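Local structure of tartronic semialdehyde reductase (Salmonella typhimurium, 1YB4) at residues M4-I9 with I61-V66; P121-E126 with S135-G140. The protein catalyses the NAD(P)H-dependent reduction of tartronate semialdehyde (2-hydroxy-3-oxopropanoate) to (R)-glycerate. All coordinates share one frame; numbering follows the deposited sequence.

Both contacts belong to the seven-stranded mixed sheet of the N-terminal nucleotide-binding domain, and they follow one another along the chain. Contact 1 pairs the parallel strands 5-8 and 61-64 in the Rossmann half; contact 2 pairs strand 115-123 with the antiparallel strand 134-139, beyond the parallel strand 90-94 that separates the two. Their centres lie 15 Å apart and their nearest atoms about 5 Å, without touching. Lys-172, the predicted active-site residue on helix 167-195, relates them: the side chain of Pro-121 in contact 2 comes within about 4 Å of its side chain, that of Met-65 in contact 1 within about 8 Å.

Contact 1: M4-I9 with I61-V66; sequences MKLGFI and IIFIMV
Phe-8 and Phe-63 stand as neighbours on one face of a parallel strand pair at the start of a Rossmann fold. The ring planes are 20° from parallel but displaced, centroids 5.8 Å apart, so little of one ring lies over the other. What touches is the CD1-CE1 side of Phe-8, whose CD1 lies 3.5 Å from CB of Phe-63. Beyond it, CE2 of Phe-8 meets CB of the selenomethionine Met-65, the two side chains running alongside each other. Phe-63 holds CG beside its backbone N (chi1 -72°), which brings the ring edge to O of Gly-7. On the same face Leu-6 leans on Ile-61, CD2 to CB, while its CD1 meets CE2 of Phe-63 at 4.1 Å. Helix 142-155 packs here, Leu-151 touching Leu-6, Ile-61 and Phe-63. On the other face, that of Ile-62, Ile-9 places CD1 3.6 Å from CG2 of Ile-62. Three backbone bonds join the strands: Gly-7 N to Ile-61 O is bent, whereas Phe-63 N to Gly-7 O and Ile-9 N to Phe-63 O are nearly straight. Strand 5-8 runs into a glycine pattern at Gly-10, Gly-12 and Gly-15, consistent with a dinucleotide-binding turn. Phe-63 O, which accepts from Ile-9 N at 2.7 Å, also lies over one face of the Phe-8 ring, offset toward its rim.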
loop_
_atom_site.group_PDB
_atom_site.type_symbol
_atom_site.label_atom_id
_atom_site.label_comp_id
_atom_site.label_asym_id
_atom_site.label_seq_id
_atom_site.Cartn_x
_atom_site.Cartn_y
_atom_site.Cartn_z
HETATM N N MSE A 4 5.084 24.801 42.585
HETATM C CA MSE A 4 5.812 26.093 42.825
HETATM C C MSE A 4 5.102 27.234 42.107
HETATM O O MSE A 4 3.875 27.344 42.150
HETATM C CB MSE A 4 7.245 26.003 42.291
HETATM C CG MSE A 4 8.087 24.874 42.865
HETATM SE SE MSE A 4 9.858 24.822 42.059
HETATM C CE MSE A 4 9.807 23.024 41.330
ATOM N N LYS A 5 5.898 28.095 41.473
ATOM C CA LYS A 5 5.380 29.207 40.684
ATOM C C LYS A 5 5.513 28.725 39.238
ATOM O O LYS A 5 6.626 28.475 38.749
ATOM C CB LYS A 5 6.210 30.475 40.902
ATOM C CG LYS A 5 7.714 30.296 40.765
ATOM C CD LYS A 5 8.411 31.632 40.480
ATOM C CE LYS A 5 8.043 32.727 41.490
ATOM N NZ LYS A 5 8.520 32.453 42.872
ATOM N N LEU A 6 4.374 28.602 38.559
ATOM C CA LEU A 6 4.347 28.073 37.201
ATOM C C LEU A 6 4.021 29.074 36.126
ATOM O O LEU A 6 3.591 30.184 36.417
ATOM C CB LEU A 6 3.339 26.922 37.131
ATOM C CG LEU A 6 3.301 25.986 38.348
ATOM C CD1 LEU A 6 2.187 24.957 38.170
ATOM C CD2 LEU A 6 4.661 25.310 38.534
ATOM N N GLY A 7 4.230 28.649 34.879
ATOM C CA GLY A 7 3.963 29.470 33.708
ATOM C C GLY A 7 3.366 28.632 32.583
ATOM O O GLY A 7 3.764 27.490 32.377
ATOM N N PHE A 8 2.396 29.190 31.862
ATOM C CA PHE A 8 1.733 28.486 30.763
ATOM C C PHE A 8 1.828 29.364 29.517
ATOM O O PHE A 8 1.325 30.483 29.500
ATOM C CB PHE A 8 0.259 28.223 31.105
ATOM C CG PHE A 8 -0.214 26.840 30.729
ATOM C CD1 PHE A 8 -0.108 25.783 31.629
ATOM C CD2 PHE A 8 -0.734 26.589 29.466
ATOM C CE1 PHE A 8 -0.513 24.503 31.281
ATOM C CE2 PHE A 8 -1.140 25.310 29.109
ATOM C CZ PHE A 8 -1.030 24.266 30.018
ATOM N N ILE A 9 2.465 28.850 28.469
ATOM C CA ILE A 9 2.657 29.630 27.250
ATOM C C ILE A 9 1.698 29.322 26.103
ATOM O O ILE A 9 1.799 29.911 25.033
ATOM C CB ILE A 9 4.123 29.505 26.763
ATOM C CG1 ILE A 9 5.041 30.081 27.831
ATOM C CG2 ILE A 9 4.341 30.249 25.456
ATOM C CD1 ILE A 9 6.478 30.211 27.400
ATOM N N ILE A 61 8.862 26.636 36.526
ATOM C CA ILE A 61 8.442 25.551 35.651
ATOM C C ILE A 61 7.515 26.188 34.608
ATOM O O ILE A 61 6.500 26.808 34.949
ATOM C CB ILE A 61 7.699 24.450 36.440
ATOM C CG1 ILE A 61 8.662 23.784 37.430
ATOM C CG2 ILE A 61 7.155 23.396 35.488
ATOM C CD1 ILE A 61 8.006 22.752 38.348
ATOM N N ILE A 62 7.895 26.062 33.341
ATOM C CA ILE A 62 7.128 26.639 32.237
ATOM C C ILE A 62 6.480 25.575 31.337
ATOM O O ILE A 62 7.169 24.740 30.752
ATOM C CB ILE A 62 8.032 27.531 31.340
ATOM C CG1 ILE A 62 8.584 28.719 32.134
ATOM C CG2 ILE A 62 7.246 28.016 30.133
ATOM C CD1 ILE A 62 9.746 28.375 33.041
ATOM N N PHE A 63 5.154 25.627 31.228
ATOM C CA PHE A 63 4.376 24.701 30.406
ATOM C C PHE A 63 4.088 25.319 29.050
ATOM O O PHE A 63 3.605 26.450 28.971
ATOM C CB PHE A 63 3.042 24.390 31.085
ATOM C CG PHE A 63 3.175 23.512 32.280
ATOM C CD1 PHE A 63 3.243 22.132 32.134
ATOM C CD2 PHE A 63 3.310 24.063 33.555
ATOM C CE1 PHE A 63 3.453 21.309 33.243
ATOM C CE2 PHE A 63 3.521 23.251 34.668
ATOM C CZ PHE A 63 3.593 21.872 34.515
ATOM N N ILE A 64 4.369 24.569 27.989
ATOM C CA ILE A 64 4.114 25.030 26.633
ATOM C C ILE A 64 3.084 24.145 25.921
ATOM O O ILE A 64 3.291 22.943 25.788
ATOM C CB ILE A 64 5.414 25.023 25.805
ATOM C CG1 ILE A 64 6.412 26.006 26.413
ATOM C CG2 ILE A 64 5.113 25.344 24.328
ATOM C CD1 ILE A 64 7.762 25.968 25.749
HETATM N N MSE A 65 1.967 24.733 25.493
HETATM C CA MSE A 65 0.951 23.976 24.762
HETATM C C MSE A 65 0.556 24.728 23.499
HETATM O O MSE A 65 -0.511 25.349 23.421
HETATM C CB MSE A 65 -0.294 23.705 25.611
HETATM C CG MSE A 65 -1.352 22.824 24.907
HETATM SE SE MSE A 65 -0.880 20.931 24.593
HETATM C CE MSE A 65 -0.294 21.016 22.757
ATOM N N VAL A 66 1.450 24.646 22.516
ATOM C CA VAL A 66 1.304 25.278 21.212
ATOM C C VAL A 66 1.042 24.164 20.164
ATOM O O VAL A 66 1.356 22.999 20.403
ATOM C CB VAL A 66 2.597 26.063 20.895
ATOM C CG1 VAL A 66 3.626 25.141 20.328
ATOM C CG2 VAL A 66 2.314 27.221 19.965
#

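Contact 2: P121-E126 with S135-G140; sequences PVSGGE and SIMVGG
Met-137, a selenomethionine, runs from strand 134-139 across to Pro-121 and Ser-123 of the antiparallel neighbour, and these three residues have the most surface buried here. Its chain, modelled with an eclipsed first torsion (chi1 0°), brings the terminal methyl CE up to OG of Ser-123; the approach is too close for the exact placement of this end to be other than doubtful, and it is not a hydrogen bond. Pro-121 meets Met-137 mainly at its backbone. Ring atom CD sits 3.3 Å from O of Met-137, and CG faces CG of Met-137 more loosely at 4.5 Å. Because proline has no N-H to give that oxygen, the pair is joined here by one weak bond, Met-137 N to Pro-121 O at 3.3 Å.

Ser-123 is gripped more firmly. It forms a hydrogen-bonded antiparallel pair with Ser-135: Ser-123 N gives to Ser-135 O, and Ser-135 N returns a bond to Ser-123 O at 3.0 Å, almost straight at 175°. OG of Ser-123, set between its backbone N and carbonyl carbon (chi1 47°), also lies against CB of Ser-135 at 3.6 Å. On the opposite face Val-122 turns CG2 onto Ser-135 O and toward CG1 of Ile-136. Helix 167-195 borders the contact through Cys-171, which touches Met-137, and through Lys-172, which touches Pro-121 and Ser-123 and whose NZ donates to Val-122 O. This strand end, continuing through Gly-124 toward helix 125-131, thus lines the predicted active site, in the antiparallel part of the mixed nucleotide-binding sheet of this dehydrogenase family.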
loop_
_atom_site.group_PDB
_atom_site.type_symbol
_atom_site.label_atom_id
_atom_site.label_comp_id
_atom_site.label_asym_id
_atom_site.label_seq_id
_atom_site.Cartn_x
_atom_site.Cartn_y
_atom_site.Cartn_z
ATOM N N PRO A 121 4.432 14.969 25.565
ATOM C CA PRO A 121 3.239 15.049 24.721
ATOM C C PRO A 121 2.074 14.408 25.472
ATOM O O PRO A 121 2.285 13.567 26.355
ATOM C CB PRO A 121 3.636 14.260 23.473
ATOM C CG PRO A 121 4.780 13.370 23.943
ATOM C CD PRO A 121 5.533 14.287 24.861
ATOM N N VAL A 122 0.851 14.802 25.130
ATOM C CA VAL A 122 -0.314 14.255 25.806
ATOM C C VAL A 122 -1.355 13.708 24.835
ATOM O O VAL A 122 -1.365 14.054 23.658
ATOM C CB VAL A 122 -0.979 15.337 26.684
ATOM C CG1 VAL A 122 -1.430 16.491 25.836
ATOM C CG2 VAL A 122 -2.156 14.759 27.402
ATOM N N SER A 123 -2.215 12.830 25.331
ATOM C CA SER A 123 -3.295 12.293 24.516
ATOM C C SER A 123 -4.535 12.168 25.395
ATOM O O SER A 123 -4.431 11.852 26.579
ATOM C CB SER A 123 -2.908 10.940 23.888
ATOM O OG SER A 123 -2.329 10.041 24.816
ATOM N N GLY A 124 -5.700 12.450 24.821
ATOM C CA GLY A 124 -6.942 12.367 25.565
ATOM C C GLY A 124 -7.935 13.396 25.056
ATOM O O GLY A 124 -9.139 13.309 25.307
ATOM N N GLY A 125 -7.419 14.392 24.345
ATOM C CA GLY A 125 -8.263 15.434 23.792
ATOM C C GLY A 125 -8.881 16.384 24.801
ATOM O O GLY A 125 -8.652 16.294 26.012
ATOM N N GLU A 126 -9.669 17.311 24.278
ATOM C CA GLU A 126 -10.349 18.306 25.084
ATOM C C GLU A 126 -10.898 17.731 26.394
ATOM O O GLU A 126 -10.472 18.134 27.476
ATOM C CB GLU A 126 -11.477 18.905 24.259
ATOM C CG GLU A 126 -12.114 20.130 24.841
ATOM C CD GLU A 126 -12.634 21.046 23.749
ATOM O OE1 GLU A 126 -13.403 21.978 24.067
ATOM O OE2 GLU A 126 -12.262 20.839 22.567
ATOM N N SER A 135 -3.415 11.212 29.278
ATOM C CA SER A 135 -2.350 10.224 29.355
ATOM C C SER A 135 -1.127 11.081 29.022
ATOM O O SER A 135 -1.187 11.920 28.117
ATOM C CB SER A 135 -2.547 9.107 28.330
ATOM O OG SER A 135 -3.649 8.308 28.709
ATOM N N ILE A 136 -0.037 10.894 29.765
ATOM C CA ILE A 136 1.160 11.695 29.563
ATOM C C ILE A 136 2.439 10.863 29.430
ATOM O O ILE A 136 2.830 10.152 30.362
ATOM C CB ILE A 136 1.304 12.687 30.729
ATOM C CG1 ILE A 136 0.023 13.520 30.856
ATOM C CG2 ILE A 136 2.483 13.575 30.510
ATOM C CD1 ILE A 136 -0.031 14.398 32.113
HETATM N N MSE A 137 3.089 10.944 28.270
HETATM C CA MSE A 137 4.329 10.204 28.047
HETATM C C MSE A 137 5.449 11.227 28.132
HETATM O O MSE A 137 5.420 12.245 27.448
HETATM C CB MSE A 137 4.292 9.505 26.690
HETATM C CG MSE A 137 3.009 9.757 25.939
HETATM SE SE MSE A 137 2.350 8.236 24.955
HETATM C CE MSE A 137 0.519 8.831 24.679
ATOM N N VAL A 138 6.445 10.939 28.963
ATOM C CA VAL A 138 7.520 11.885 29.221
ATOM C C VAL A 138 8.958 11.496 28.909
ATOM O O VAL A 138 9.426 10.415 29.280
ATOM C CB VAL A 138 7.497 12.311 30.720
ATOM C CG1 VAL A 138 8.509 13.419 30.970
ATOM C CG2 VAL A 138 6.097 12.750 31.128
ATOM N N GLY A 139 9.671 12.417 28.271
ATOM C CA GLY A 139 11.068 12.188 27.960
ATOM C C GLY A 139 11.904 13.161 28.775
ATOM O O GLY A 139 11.630 14.365 28.782
ATOM N N GLY A 140 12.908 12.642 29.480
ATOM C CA GLY A 140 13.759 13.500 30.283
ATOM C C GLY A 140 14.491 12.776 31.391
ATOM O O GLY A 140 14.535 11.544 31.420
#